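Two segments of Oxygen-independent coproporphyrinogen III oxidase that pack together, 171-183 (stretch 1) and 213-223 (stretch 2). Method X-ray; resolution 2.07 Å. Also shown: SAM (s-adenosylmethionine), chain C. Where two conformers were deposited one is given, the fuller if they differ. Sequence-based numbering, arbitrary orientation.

Stretch 1, residues 171-183: VQDFNKEVQRLVN
Stretch 2 (213-223) GLPKQTPESFA

Stretch 1 leaves a strand at Gln 172 and enters a helix at Lys 176; stretch 2 makes a type II turn from Leu 214 to Gln 217 before its own helix starts at Pro 219. CA atoms pair Asp 173 with Phe 222 (7.9 Å), Asn 175 with Ser 221 (7.2 Å) and Val 178 with Lys 216 (6.1 Å).

Asp 173 (chi1 t) points toward stretch 2, where OD2 accepts from Gln 217 NE2 at 2.8 Å, while its OD1 accepts from Asn 175 N (3.0 Å). Gln 217, m then t, is extended enough to reach it, and its OE1 accepts from Leu 214 N (2.9 Å), bracing the turn. A water joins Asp 173 OD2 (2.6 Å) to Ser 221 OG (2.7 Å).

Asn 175 (t) caps its helix, OD1 accepting from Val 178 N (3.0 Å); Thr 218 (p) likewise caps the other, OG1 to Ser 221 N (3.1 Å). Short polar side chains suit both places because they fold back onto free amides.

Beyond, the packing is mostly apolar, branched side chains offering methyls to Leu 214 and the Pro 215 ring. Val 178 (t) sets CG1 3.9 Å from Leu 214 CD1, and Val 182 (m) sets CG1 3.8 Å from Pro 215 CG. Leu 181 (m, t) brings CD1 to 3.3 Å from Lys 216 CG; the lysine packs through this aliphatic part while its end leads away.

Gln 172 NE2 donates to SAM O2' (2.8 Å).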

# COMPACT_ATOMS: atom_id res chain seq x y z
N VAL A 171 -3.17 13.47 4.54
CA VAL A 171 -3.94 14.53 5.23
C VAL A 171 -4.28 14.13 6.68
O VAL A 171 -4.07 14.90 7.63
CB VAL A 171 -5.21 14.89 4.40
CG1 VAL A 171 -6.19 15.76 5.17
CG2 VAL A 171 -4.81 15.56 3.04
N GLN A 172 -4.72 12.90 6.85
CA GLN A 172 -5.08 12.29 8.11
C GLN A 172 -6.39 12.81 8.67
O GLN A 172 -7.35 12.03 8.81
CB GLN A 172 -3.93 12.31 9.14
CG GLN A 172 -2.53 12.27 8.53
CD GLN A 172 -2.25 11.16 7.57
OE1 GLN A 172 -1.16 11.10 7.02
NE2 GLN A 172 -3.18 10.28 7.38
N ASP A 173 -6.44 14.09 8.98
CA ASP A 173 -7.68 14.77 9.38
C ASP A 173 -7.44 16.27 9.22
O ASP A 173 -6.29 16.73 9.41
CB ASP A 173 -7.96 14.42 10.84
CG ASP A 173 -9.42 14.69 11.26
OD1 ASP A 173 -10.12 15.47 10.59
OD2 ASP A 173 -9.93 14.16 12.29
N PHE A 174 -8.49 17.01 8.86
CA PHE A 174 -8.51 18.47 8.89
C PHE A 174 -8.84 19.09 10.25
O PHE A 174 -8.57 20.29 10.49
CB PHE A 174 -9.58 19.02 7.89
CG PHE A 174 -9.14 18.98 6.48
CD1 PHE A 174 -7.96 19.58 6.11
CD2 PHE A 174 -9.89 18.31 5.51
CE1 PHE A 174 -7.52 19.57 4.74
CE2 PHE A 174 -9.44 18.27 4.12
CZ PHE A 174 -8.26 18.90 3.75
N ASN A 175 -9.38 18.30 11.15
CA ASN A 175 -9.74 18.77 12.49
C ASN A 175 -8.50 19.24 13.27
O ASN A 175 -7.50 18.50 13.44
CB ASN A 175 -10.44 17.64 13.23
CG ASN A 175 -10.94 18.06 14.60
OD1 ASN A 175 -10.14 18.35 15.53
ND2 ASN A 175 -12.28 18.18 14.72
N LYS A 176 -8.53 20.49 13.71
CA LYS A 176 -7.39 21.12 14.33
C LYS A 176 -7.00 20.54 15.72
O LYS A 176 -5.85 20.47 16.03
CB LYS A 176 -7.66 22.66 14.47
CG LYS A 176 -7.92 23.35 13.06
CD LYS A 176 -6.74 23.04 12.04
CE LYS A 176 -5.45 23.75 12.30
NZ LYS A 176 -4.50 23.41 11.23
N GLU A 177 -7.97 20.16 16.53
CA GLU A 177 -7.69 19.50 17.81
C GLU A 177 -7.01 18.15 17.59
O GLU A 177 -6.05 17.82 18.23
CB GLU A 177 -8.97 19.34 18.63
CG GLU A 177 -8.76 18.57 19.89
CD GLU A 177 -10.04 18.44 20.74
OE1 GLU A 177 -11.15 18.31 20.21
OE2 GLU A 177 -9.89 18.42 21.96
N VAL A 178 -7.52 17.37 16.65
CA VAL A 178 -6.94 16.09 16.32
C VAL A 178 -5.47 16.29 15.85
O VAL A 178 -4.54 15.57 16.30
CB VAL A 178 -7.75 15.36 15.25
CG1 VAL A 178 -7.05 14.11 14.83
CG2 VAL A 178 -9.18 15.07 15.79
N GLN A 179 -5.26 17.26 14.97
CA GLN A 179 -3.90 17.59 14.47
C GLN A 179 -2.95 17.91 15.62
O GLN A 179 -1.83 17.41 15.65
CB GLN A 179 -3.91 18.75 13.48
CG GLN A 179 -4.59 18.41 12.16
CD GLN A 179 -4.58 19.55 11.17
OE1 GLN A 179 -4.00 20.61 11.44
NE2 GLN A 179 -5.15 19.29 9.97
N ARG A 180 -3.42 18.71 16.56
CA ARG A 180 -2.59 19.09 17.67
C ARG A 180 -2.24 17.88 18.53
O ARG A 180 -1.06 17.72 18.91
CB ARG A 180 -3.28 20.13 18.51
CG ARG A 180 -2.55 20.58 19.73
CD ARG A 180 -3.10 21.91 20.20
NE ARG A 180 -2.66 22.99 19.26
CZ ARG A 180 -2.67 24.25 19.55
NH1 ARG A 180 -3.07 24.70 20.81
NH2 ARG A 180 -2.27 25.07 18.62
N LEU A 181 -3.22 17.03 18.81
CA LEU A 181 -2.98 15.79 19.60
C LEU A 181 -2.05 14.76 18.96
O LEU A 181 -1.45 13.95 19.66
CB LEU A 181 -4.29 15.13 19.97
CG LEU A 181 -5.14 15.99 20.88
CD1 LEU A 181 -6.52 15.37 20.92
CD2 LEU A 181 -4.60 16.14 22.34
N VAL A 182 -1.86 14.80 17.65
CA VAL A 182 -0.98 13.89 16.98
C VAL A 182 0.21 14.58 16.36
O VAL A 182 0.98 13.93 15.63
CB VAL A 182 -1.71 13.00 15.92
CG1 VAL A 182 -2.86 12.25 16.53
CG2 VAL A 182 -2.22 13.83 14.70
N ASN A 183 0.43 15.86 16.68
CA ASN A 183 1.58 16.60 16.18
C ASN A 183 1.63 16.67 14.68
O ASN A 183 2.72 16.51 14.10
CB ASN A 183 2.91 16.03 16.75
CG ASN A 183 4.06 16.98 16.58
OD1 ASN A 183 3.86 18.25 16.54
ND2 ASN A 183 5.32 16.41 16.51
N GLY A 213 -10.31 6.89 13.86
CA GLY A 213 -9.87 6.30 15.14
C GLY A 213 -8.78 7.08 15.90
O GLY A 213 -8.25 6.62 16.89
N LEU A 214 -8.43 8.25 15.40
CA LEU A 214 -7.45 9.12 16.06
C LEU A 214 -8.07 9.77 17.28
O LEU A 214 -9.29 9.87 17.35
CB LEU A 214 -6.98 10.18 15.07
CG LEU A 214 -6.14 9.75 13.89
CD1 LEU A 214 -5.80 10.89 12.98
CD2 LEU A 214 -4.82 9.03 14.29
N PRO A 215 -7.24 10.26 18.23
CA PRO A 215 -7.74 10.87 19.44
C PRO A 215 -8.66 12.01 19.18
O PRO A 215 -8.44 12.85 18.36
CB PRO A 215 -6.48 11.34 20.18
CG PRO A 215 -5.44 11.35 19.19
CD PRO A 215 -5.76 10.25 18.18
N LYS A 216 -9.73 12.00 19.93
CA LYS A 216 -10.80 13.00 19.90
C LYS A 216 -11.68 13.01 18.65
O LYS A 216 -12.58 13.81 18.57
CB LYS A 216 -10.28 14.44 20.21
CG LYS A 216 -9.66 14.59 21.61
CD LYS A 216 -10.74 14.42 22.69
CE LYS A 216 -10.33 15.03 24.04
NZ LYS A 216 -11.55 15.10 24.90
N GLN A 217 -11.49 12.09 17.70
CA GLN A 217 -12.43 12.01 16.55
C GLN A 217 -13.74 11.41 16.99
O GLN A 217 -13.75 10.47 17.79
CB GLN A 217 -11.88 11.11 15.45
CG GLN A 217 -10.72 11.74 14.70
CD GLN A 217 -10.23 10.80 13.59
OE1 GLN A 217 -10.36 9.53 13.72
NE2 GLN A 217 -9.67 11.36 12.54
N THR A 218 -14.83 11.93 16.50
CA THR A 218 -16.16 11.33 16.70
C THR A 218 -16.89 11.25 15.35
O THR A 218 -16.41 11.79 14.39
CB THR A 218 -17.01 12.26 17.58
OG1 THR A 218 -17.10 13.50 16.91
CG2 THR A 218 -16.34 12.62 19.00
N PRO A 219 -18.03 10.56 15.26
CA PRO A 219 -18.86 10.60 14.04
C PRO A 219 -19.08 12.01 13.51
O PRO A 219 -18.89 12.26 12.29
CB PRO A 219 -20.16 9.86 14.47
CG PRO A 219 -19.65 8.84 15.45
CD PRO A 219 -18.51 9.56 16.21
N GLU A 220 -19.41 12.93 14.41
CA GLU A 220 -19.74 14.29 14.03
C GLU A 220 -18.48 15.10 13.56
O GLU A 220 -18.56 15.86 12.57
CB GLU A 220 -20.59 14.96 15.15
CG GLU A 220 -22.06 14.41 15.30
CD GLU A 220 -22.26 13.01 16.02
OE1 GLU A 220 -21.50 12.64 16.98
OE2 GLU A 220 -23.23 12.25 15.62
N SER A 221 -17.33 14.93 14.21
CA SER A 221 -16.08 15.56 13.74
C SER A 221 -15.61 14.96 12.40
O SER A 221 -15.19 15.68 11.51
CB SER A 221 -14.95 15.52 14.79
OG SER A 221 -14.27 14.28 14.76
N PHE A 222 -15.71 13.67 12.25
CA PHE A 222 -15.24 13.08 11.02
C PHE A 222 -16.18 13.44 9.81
O PHE A 222 -15.67 13.66 8.72
CB PHE A 222 -14.99 11.57 11.12
CG PHE A 222 -13.97 11.06 10.11
CD1 PHE A 222 -12.61 11.20 10.33
CD2 PHE A 222 -14.38 10.43 8.93
CE1 PHE A 222 -11.68 10.76 9.41
CE2 PHE A 222 -13.45 9.96 8.01
CZ PHE A 222 -12.11 10.10 8.24
N ALA A 223 -17.47 13.58 10.05
CA ALA A 223 -18.42 13.96 8.98
C ALA A 223 -18.08 15.35 8.44
O ALA A 223 -18.04 15.56 7.25
CB ALA A 223 -19.87 13.87 9.44
N SAM C . 5.00 10.88 4.78
CA SAM C . 3.88 11.38 4.00
C SAM C . 2.74 11.97 4.85
O SAM C . 2.66 11.65 6.08
OXT SAM C . 2.03 12.77 4.27
CB SAM C . 3.33 10.18 3.21
CG SAM C . 2.31 9.24 3.79
SD SAM C . 2.88 8.16 5.07
CE SAM C . 4.31 7.32 4.37
C5' SAM C . 1.78 6.67 4.80
C4' SAM C . 0.35 6.64 5.46
O4' SAM C . 0.20 5.66 6.47
C3' SAM C . -0.01 7.92 6.17
O3' SAM C . -0.32 9.01 5.29
C2' SAM C . -1.14 7.48 7.12
O2' SAM C . -2.42 7.70 6.52
C1' SAM C . -0.92 6.00 7.26
N9 SAM C . -0.64 5.57 8.62
C8 SAM C . 0.55 5.75 9.26
N7 SAM C . 0.48 5.22 10.48
C5 SAM C . -0.77 4.68 10.61
C6 SAM C . -1.41 3.99 11.66
N6 SAM C . -0.81 3.71 12.82
N1 SAM C . -2.69 3.57 11.46
C2 SAM C . -3.35 3.84 10.25
N3 SAM C . -2.74 4.49 9.24
C4 SAM C . -1.47 4.91 9.43
O HOH W 1 -12.47 14.64 12.75
O HOH W 2 -13.96 18.11 12.29